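Local coordinates for enoyl-CoA hydratase carB homologue (Streptomyces cattleya, PDB 5O34), which probably makes a carboxymethylproline precursor of the antibiotic thienamycin, as its crotonase-family relative CarB does in carbapenem biosynthesis, at residues 72-77 / 129-134; 89-94 / 239-244; 213-216 / 222-225. One frame throughout, in Å; residues are numbered along the deposited sequence.

Interactions 1 and 2 interlock along the chain: segments 72-77, 89-94, 129-134 and 239-244 alternate, with helix 71-86, strand 92-96 and helix 120-137 following in order. Their centres lie about 22 Å apart. Interaction 1 joins two helices, whereas interaction 2 sets helix 229-242 against strand 92-96 of the six-stranded sheet. Interaction 3, nested within the loop that interaction 2 closes, is about 23 Å from it between centres and meets the same sheet at strand 222-224, one of its two outermost strands within the chain. Interactions 1 and 3, about 27 Å apart between centres, fall on opposite sides of the chain's centre. Interaction 2 thus ties early and late parts of one crotonase fold; interactions 2 and 3 also border a second subunit.

Interaction 1. Residues 72-77 / 129-134; sequences ARMREL and TDLYTT
Leu77 and Leu131 form the tight part of this helix-to-helix contact. The CD1 methyl of Leu131 lies 3.7 Å from CG of Leu77 and also meets Leu77 CB and CD2, so a single methyl fits against CB, the branch point and one methyl of its partner. Leu131 holds CG anti to its backbone N (chi1 173°), which projects both methyls across the gap between the helices. Its CD2 takes the looser side, 4.1 Å from CG of Met74, whose side chain runs at about a right angle to that of Leu131. The two helices, 71-86 and 120-137, are successive crossover helices of the crotonase fold: the first links the parallel strands 55-59 and 92-96, the second 92-96 and 142-146. Leucine suits the middle of such an interface, its branched end filling space without any polar demand. Flexible, unbranched Met74 instead leads its sulfur end away from Leu131 and packs on Trp124, Asp127 and Ile128, one to two turns earlier on the same helix 120-137. Beyond this apolar strip the surfaces turn polar: exposed Arg75 makes a long, weak ion pair through NE with Asp127, and the partly exposed Asp130 makes a salt bridge with Arg267 of helix 252-273.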
loop_
_atom_site.group_PDB
_atom_site.type_symbol
_atom_site.label_atom_id
_atom_site.label_comp_id
_atom_site.label_asym_id
_atom_site.label_seq_id
_atom_site.Cartn_x
_atom_site.Cartn_y
_atom_site.Cartn_z
ATOM N N ALA A 72 -3.677 31.991 -6.417
ATOM C CA ALA A 72 -3.050 32.891 -5.443
ATOM C C ALA A 72 -3.133 32.271 -4.045
ATOM O O ALA A 72 -2.176 32.359 -3.268
ATOM C CB ALA A 72 -3.730 34.249 -5.465
ATOM N N ARG A 73 -4.266 31.590 -3.764
ATOM C CA ARG A 73 -4.527 30.866 -2.519
ATOM C C ARG A 73 -3.509 29.733 -2.345
ATOM O O ARG A 73 -2.965 29.558 -1.249
ATOM C CB ARG A 73 -5.962 30.316 -2.516
ATOM C CG ARG A 73 -6.718 30.601 -1.220
ATOM C CD ARG A 73 -8.141 30.078 -1.244
ATOM N NE ARG A 73 -8.730 30.067 0.096
ATOM C CZ ARG A 73 -9.881 29.479 0.412
ATOM N NH1 ARG A 73 -10.585 28.838 -0.515
ATOM N NH2 ARG A 73 -10.329 29.517 1.659
ATOM N N MET A 74 -3.198 29.022 -3.444
ATOM C CA MET A 74 -2.203 27.942 -3.453
ATOM C C MET A 74 -0.798 28.469 -3.159
ATOM O O MET A 74 -0.112 27.921 -2.288
ATOM C CB MET A 74 -2.196 27.219 -4.798
ATOM C CG MET A 74 -3.436 26.413 -5.064
ATOM S SD MET A 74 -3.607 26.243 -6.857
ATOM C CE MET A 74 -5.392 25.987 -7.024
ATOM N N ARG A 75 -0.397 29.563 -3.843
ATOM C CA ARG A 75 0.915 30.203 -3.700
ATOM C C ARG A 75 1.142 30.745 -2.296
ATOM O O ARG A 75 2.262 30.649 -1.782
ATOM C CB ARG A 75 1.105 31.316 -4.743
ATOM C CG ARG A 75 1.416 30.818 -6.150
ATOM C CD ARG A 75 1.692 31.967 -7.104
ATOM N NE ARG A 75 0.724 31.987 -8.201
ATOM C CZ ARG A 75 -0.269 32.867 -8.322
ATOM N NH1 ARG A 75 -0.424 33.834 -7.423
ATOM N NH2 ARG A 75 -1.099 32.800 -9.353
ATOM N N GLU A 76 0.086 31.310 -1.676
ATOM C CA GLU A 76 0.161 31.845 -0.314
ATOM C C GLU A 76 0.380 30.712 0.690
ATOM O O GLU A 76 1.247 30.833 1.562
ATOM C CB GLU A 76 -1.091 32.660 0.039
ATOM C CG GLU A 76 -0.791 33.809 0.989
ATOM C CD GLU A 76 -1.873 34.153 1.998
ATOM O OE1 GLU A 76 -3.042 34.335 1.585
ATOM O OE2 GLU A 76 -1.539 34.291 3.198
ATOM N N LEU A 77 -0.359 29.589 0.520
ATOM C CA LEU A 77 -0.236 28.392 1.356
ATOM C C LEU A 77 1.156 27.781 1.222
ATOM O O LEU A 77 1.763 27.432 2.236
ATOM C CB LEU A 77 -1.352 27.365 1.050
ATOM C CG LEU A 77 -1.468 26.142 1.991
ATOM C CD1 LEU A 77 -1.530 26.545 3.466
ATOM C CD2 LEU A 77 -2.667 25.291 1.635
ATOM N N THR A 129 1.221 21.445 -7.991
ATOM C CA THR A 129 2.387 20.589 -7.805
ATOM C C THR A 129 3.332 21.194 -6.780
ATOM O O THR A 129 3.779 20.479 -5.889
ATOM C CB THR A 129 3.084 20.270 -9.156
ATOM O OG1 THR A 129 2.114 19.879 -10.128
ATOM C CG2 THR A 129 4.138 19.174 -9.031
ATOM N N ASP A 130 3.572 22.513 -6.860
ATOM C CA ASP A 130 4.439 23.233 -5.918
ATOM C C ASP A 130 3.854 23.225 -4.509
ATOM O O ASP A 130 4.612 23.095 -3.552
ATOM C CB ASP A 130 4.770 24.660 -6.410
ATOM C CG ASP A 130 5.672 24.733 -7.648
ATOM O OD1 ASP A 130 5.923 23.671 -8.277
ATOM O OD2 ASP A 130 6.104 25.855 -8.003
ATOM N N LEU A 131 2.511 23.275 -4.389
ATOM C CA LEU A 131 1.831 23.189 -3.099
ATOM C C LEU A 131 1.936 21.771 -2.527
ATOM O O LEU A 131 2.389 21.624 -1.390
ATOM C CB LEU A 131 0.361 23.669 -3.172
ATOM C CG LEU A 131 -0.509 23.466 -1.904
ATOM C CD1 LEU A 131 0.073 24.169 -0.695
ATOM C CD2 LEU A 131 -1.932 23.914 -2.138
ATOM N N TYR A 132 1.573 20.731 -3.319
ATOM C CA TYR A 132 1.643 19.341 -2.844
ATOM C C TYR A 132 3.066 18.922 -2.482
ATOM O O TYR A 132 3.261 18.272 -1.451
ATOM C CB TYR A 132 1.020 18.351 -3.841
ATOM C CG TYR A 132 -0.427 18.612 -4.207
ATOM C CD1 TYR A 132 -1.283 19.293 -3.337
ATOM C CD2 TYR A 132 -0.966 18.108 -5.384
ATOM C CE1 TYR A 132 -2.624 19.511 -3.660
ATOM C CE2 TYR A 132 -2.312 18.292 -5.700
ATOM C CZ TYR A 132 -3.129 19.013 -4.845
ATOM O OH TYR A 132 -4.432 19.255 -5.186
ATOM N N THR A 133 4.065 19.334 -3.298
ATOM C CA THR A 133 5.467 19.000 -3.037
ATOM C C THR A 133 6.004 19.683 -1.791
ATOM O O THR A 133 6.737 19.027 -1.050
ATOM C CB THR A 133 6.391 19.221 -4.255
ATOM O OG1 THR A 133 6.237 20.545 -4.772
ATOM C CG2 THR A 133 6.170 18.182 -5.359
ATOM N N THR A 134 5.629 20.962 -1.523
ATOM C CA THR A 134 6.139 21.683 -0.342
ATOM C C THR A 134 5.519 21.104 0.957
ATOM O O THR A 134 6.275 20.746 1.864
ATOM C CB THR A 134 6.036 23.229 -0.490
ATOM O OG1 THR A 134 6.804 23.856 0.536
ATOM C CG2 THR A 134 4.618 23.751 -0.398
#

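Interaction 2. Residues 89-94 / 239-244; sequences KVRCVV and TISGYT
A bend at chi3 (-53°), after an extended chi2, turns the guanidinium of Arg91 back along Ser241, while Cys92, with SG anti to its own N (chi1 -160°), reaches toward Ile240. These neighbours thus send one polar and one apolar group to the last turn of helix 229-242, which packs beside strand 92-96 of the main sheet of the crotonase fold. Arg91 NE donates to the backbone O of Ser241 over 3.0 Å, with an angle of 151° at the hydrogen. The acceptor lies almost exactly in the guanidinium plane, though NE stands somewhat out of the carbonyl plane. Arginine suits this place because its long arm brings a positive group to the C-terminal end of a helix, where the helix dipole probably favours it. Under the arm, Arg91 CB rests 3.5 Å from Ser241 OG. That hydroxyl is hydrogen-bonded to the carbonyl O of Asp53, so the small polar side chain buried beside the strand has a partner. Ile240 and Cys92 supply the greasy half of the contact, and both also touch Ile143 on strand 142-146. Ile240 further packs on Leu204 of the second subunit, so the helix end stands between sheet and subunit interface. The Cys92 sulfur lies against the Ile240 side chain, with SG 3.9 Å from CB, 4.0 Å from CG2 and 3.9 Å from CD1.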
loop_
_atom_site.group_PDB
_atom_site.type_symbol
_atom_site.label_atom_id
_atom_site.label_comp_id
_atom_site.label_asym_id
_atom_site.label_seq_id
_atom_site.Cartn_x
_atom_site.Cartn_y
_atom_site.Cartn_z
ATOM N N LYS A 89 11.123 28.216 15.954
ATOM C CA LYS A 89 10.210 28.228 17.101
ATOM C C LYS A 89 8.970 27.328 16.845
ATOM O O LYS A 89 8.264 26.980 17.791
ATOM C CB LYS A 89 9.823 29.662 17.495
ATOM C CG LYS A 89 10.984 30.440 18.111
ATOM C CD LYS A 89 10.597 31.862 18.470
ATOM C CE LYS A 89 11.747 32.598 19.118
ATOM N NZ LYS A 89 11.429 34.030 19.354
ATOM N N VAL A 90 8.753 26.919 15.570
ATOM C CA VAL A 90 7.664 26.044 15.119
ATOM C C VAL A 90 8.157 24.585 15.074
ATOM O O VAL A 90 9.202 24.303 14.476
ATOM C CB VAL A 90 7.100 26.508 13.740
ATOM C CG1 VAL A 90 6.042 25.542 13.202
ATOM C CG2 VAL A 90 6.539 27.924 13.820
ATOM N N ARG A 91 7.413 23.672 15.716
ATOM C CA ARG A 91 7.739 22.244 15.738
ATOM C C ARG A 91 6.628 21.379 15.131
ATOM O O ARG A 91 6.908 20.273 14.666
ATOM C CB ARG A 91 8.150 21.773 17.136
ATOM C CG ARG A 91 9.623 22.071 17.421
ATOM C CD ARG A 91 10.099 21.675 18.819
ATOM N NE ARG A 91 9.264 22.218 19.892
ATOM C CZ ARG A 91 9.260 23.486 20.296
ATOM N NH1 ARG A 91 10.036 24.385 19.700
ATOM N NH2 ARG A 91 8.466 23.870 21.284
ATOM N N CYS A 92 5.389 21.906 15.080
ATOM C CA CYS A 92 4.238 21.237 14.478
ATOM C C CYS A 92 3.286 22.241 13.848
ATOM O O CYS A 92 3.117 23.340 14.371
ATOM C CB CYS A 92 3.517 20.339 15.481
ATOM S SG CYS A 92 2.463 19.068 14.715
ATOM N N VAL A 93 2.657 21.848 12.724
ATOM C CA VAL A 93 1.693 22.655 11.960
ATOM C C VAL A 93 0.317 21.969 11.978
ATOM O O VAL A 93 0.241 20.752 11.808
ATOM C CB VAL A 93 2.166 22.866 10.495
ATOM C CG1 VAL A 93 1.227 23.780 9.726
ATOM C CG2 VAL A 93 3.604 23.379 10.431
ATOM N N VAL A 94 -0.764 22.753 12.172
ATOM C CA VAL A 94 -2.137 22.265 12.148
ATOM C C VAL A 94 -2.894 23.041 11.070
ATOM O O VAL A 94 -3.065 24.253 11.193
ATOM C CB VAL A 94 -2.854 22.331 13.534
ATOM C CG1 VAL A 94 -4.306 21.846 13.445
ATOM C CG2 VAL A 94 -2.095 21.538 14.590
ATOM N N THR A 239 1.852 16.977 21.682
ATOM C CA THR A 239 2.644 15.741 21.825
ATOM C C THR A 239 3.815 15.729 20.810
ATOM O O THR A 239 4.965 15.499 21.205
ATOM C CB THR A 239 1.736 14.501 21.703
ATOM O OG1 THR A 239 0.728 14.541 22.721
ATOM C CG2 THR A 239 2.517 13.184 21.795
ATOM N N ILE A 240 3.514 16.009 19.515
ATOM C CA ILE A 240 4.517 16.061 18.440
ATOM C C ILE A 240 5.554 17.137 18.755
ATOM O O ILE A 240 6.753 16.860 18.690
ATOM C CB ILE A 240 3.907 16.214 17.014
ATOM C CG1 ILE A 240 2.879 15.086 16.712
ATOM C CG2 ILE A 240 5.024 16.234 15.967
ATOM C CD1 ILE A 240 1.997 15.286 15.469
ATOM N N SER A 241 5.083 18.336 19.176
ATOM C CA SER A 241 5.938 19.465 19.554
ATOM C C SER A 241 6.889 19.148 20.714
ATOM O O SER A 241 7.994 19.680 20.750
ATOM C CB SER A 241 5.097 20.689 19.880
ATOM O OG SER A 241 5.891 21.854 19.762
ATOM N N GLY A 242 6.473 18.249 21.610
ATOM C CA GLY A 242 7.261 17.805 22.759
ATOM C C GLY A 242 8.415 16.869 22.441
ATOM O O GLY A 242 9.307 16.683 23.280
ATOM N N TYR A 243 8.413 16.244 21.242
ATOM C CA TYR A 243 9.523 15.357 20.854
ATOM C C TYR A 243 10.729 16.207 20.448
ATOM O O TYR A 243 10.538 17.315 19.946
ATOM C CB TYR A 243 9.153 14.451 19.654
ATOM C CG TYR A 243 7.939 13.552 19.804
ATOM C CD1 TYR A 243 7.735 12.804 20.964
ATOM C CD2 TYR A 243 7.055 13.366 18.746
ATOM C CE1 TYR A 243 6.643 11.945 21.087
ATOM C CE2 TYR A 243 5.961 12.509 18.857
ATOM C CZ TYR A 243 5.764 11.794 20.027
ATOM O OH TYR A 243 4.685 10.951 20.123
ATOM N N THR A 244 11.959 15.670 20.617
ATOM C CA THR A 244 13.204 16.320 20.195
ATOM C C THR A 244 13.018 16.695 18.722
ATOM O O THR A 244 12.778 15.812 17.897
ATOM C CB THR A 244 14.397 15.345 20.388
ATOM O OG1 THR A 244 14.427 14.890 21.739
ATOM C CG2 THR A 244 15.747 15.969 20.023
#

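Interaction 3. Residues 213-216 / 222-225; sequences RALA and ETVA
The CD1 methyl of Leu215 meets only the backbone of Glu222, for the flat carboxylate of Glu222 is directed to other partners. OE1 is hydrogen-bonded to Tyr163 OH, and OE2 forms a salt bridge with Arg232 NE of helix 229-242. The guanidinium of Arg213 is likewise engaged outside the contact, in a cation-pi interaction with Trp209. Between helix 211-217 and strand 222-224, then, aliphatic surface does the work. Leu215 places one methyl on each of two strand residues: CD1 sits 3.8 Å from Glu222 N and equally far from Glu222 CA, while CD2 lies 3.5 Å from Thr223 OG1.

The side chains of Leu215 and Thr223 cross obliquely. Thr223 has its hydroxyl between the backbone N and the carbonyl carbon (chi1 58°), which sets CG2 anti to the carbonyl carbon and lets both branches face the leucine; CG2 is 3.8 Å from Leu215 CB and 3.9 Å from CD2. A beta-branched threonine fits an extended strand, and its mixed ends suit a partly exposed place, where methyl and hydroxyl both lie against the leucine. Leucine suits this face of the helix, because its fork spans two consecutive strand residues.

The motif is a short helix returning through a tight connection to an edge strand. A backbone hydrogen bond joins Ala214 of the helix to Leu220 of the connection, and Glu222 and Val224 both bond Gly166 of the adjacent parallel strand 163-167. Leu215 also packs on Arg201 of the second subunit, so this corner borders the subunit interface.

Because Leu215 offers only hydrocarbon to the strand, its hold on Thr223 and Glu222 rests on shape and dispersion; directional control of the strand probably comes instead from its sheet bonds and from the two partners of the Glu222 carboxylate.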
loop_
_atom_site.group_PDB
_atom_site.type_symbol
_atom_site.label_atom_id
_atom_site.label_comp_id
_atom_site.label_asym_id
_atom_site.label_seq_id
_atom_site.Cartn_x
_atom_site.Cartn_y
_atom_site.Cartn_z
ATOM N N ARG A 213 -15.781 4.712 7.779
ATOM C CA ARG A 213 -15.287 4.038 6.584
ATOM C C ARG A 213 -13.899 4.617 6.175
ATOM O O ARG A 213 -12.979 3.839 5.876
ATOM C CB ARG A 213 -16.297 4.221 5.452
ATOM C CG ARG A 213 -15.845 3.600 4.151
ATOM C CD ARG A 213 -16.938 2.885 3.442
ATOM N NE ARG A 213 -17.127 3.463 2.114
ATOM C CZ ARG A 213 -18.317 3.779 1.605
ATOM N NH1 ARG A 213 -19.430 3.560 2.301
ATOM N NH2 ARG A 213 -18.403 4.309 0.390
ATOM N N ALA A 214 -13.750 5.977 6.167
ATOM C CA ALA A 214 -12.472 6.646 5.844
ATOM C C ALA A 214 -11.341 6.249 6.781
ATOM O O ALA A 214 -10.207 6.054 6.333
ATOM C CB ALA A 214 -12.639 8.155 5.832
ATOM N N LEU A 215 -11.681 6.030 8.056
ATOM C CA LEU A 215 -10.749 5.590 9.086
ATOM C C LEU A 215 -10.286 4.148 8.853
ATOM O O LEU A 215 -9.080 3.872 8.947
ATOM C CB LEU A 215 -11.367 5.757 10.491
ATOM C CG LEU A 215 -10.571 5.197 11.686
ATOM C CD1 LEU A 215 -9.253 5.950 11.907
ATOM C CD2 LEU A 215 -11.414 5.200 12.931
ATOM N N ALA A 216 -11.237 3.243 8.550
ATOM C CA ALA A 216 -10.969 1.823 8.290
ATOM C C ALA A 216 -10.024 1.650 7.086
ATOM O O ALA A 216 -9.051 0.892 7.168
ATOM C CB ALA A 216 -12.279 1.081 8.048
ATOM N N GLU A 222 -7.361 9.166 12.410
ATOM C CA GLU A 222 -8.163 9.162 13.622
ATOM C C GLU A 222 -9.469 9.907 13.406
ATOM O O GLU A 222 -9.543 10.830 12.589
ATOM C CB GLU A 222 -7.359 9.800 14.772
ATOM C CG GLU A 222 -8.024 9.761 16.145
ATOM C CD GLU A 222 -7.310 10.525 17.247
ATOM O OE1 GLU A 222 -6.083 10.744 17.134
ATOM O OE2 GLU A 222 -7.973 10.864 18.252
ATOM N N THR A 223 -10.500 9.483 14.152
ATOM C CA THR A 223 -11.826 10.092 14.201
ATOM C C THR A 223 -12.104 10.560 15.637
ATOM O O THR A 223 -11.624 9.952 16.599
ATOM C CB THR A 223 -12.939 9.135 13.725
ATOM O OG1 THR A 223 -12.945 7.954 14.532
ATOM C CG2 THR A 223 -12.835 8.794 12.250
ATOM N N VAL A 224 -12.886 11.639 15.765
ATOM C CA VAL A 224 -13.355 12.224 17.030
ATOM C C VAL A 224 -14.736 12.819 16.809
ATOM O O VAL A 224 -15.126 13.068 15.665
ATOM C CB VAL A 224 -12.413 13.309 17.633
ATOM C CG1 VAL A 224 -11.192 12.699 18.311
ATOM C CG2 VAL A 224 -12.021 14.366 16.606
ATOM N N ALA A 225 -15.455 13.089 17.903
ATOM C CA ALA A 225 -16.752 13.761 17.858
ATOM C C ALA A 225 -16.477 15.227 17.504
ATOM O O ALA A 225 -15.478 15.781 17.977
ATOM C CB ALA A 225 -17.415 13.679 19.224
#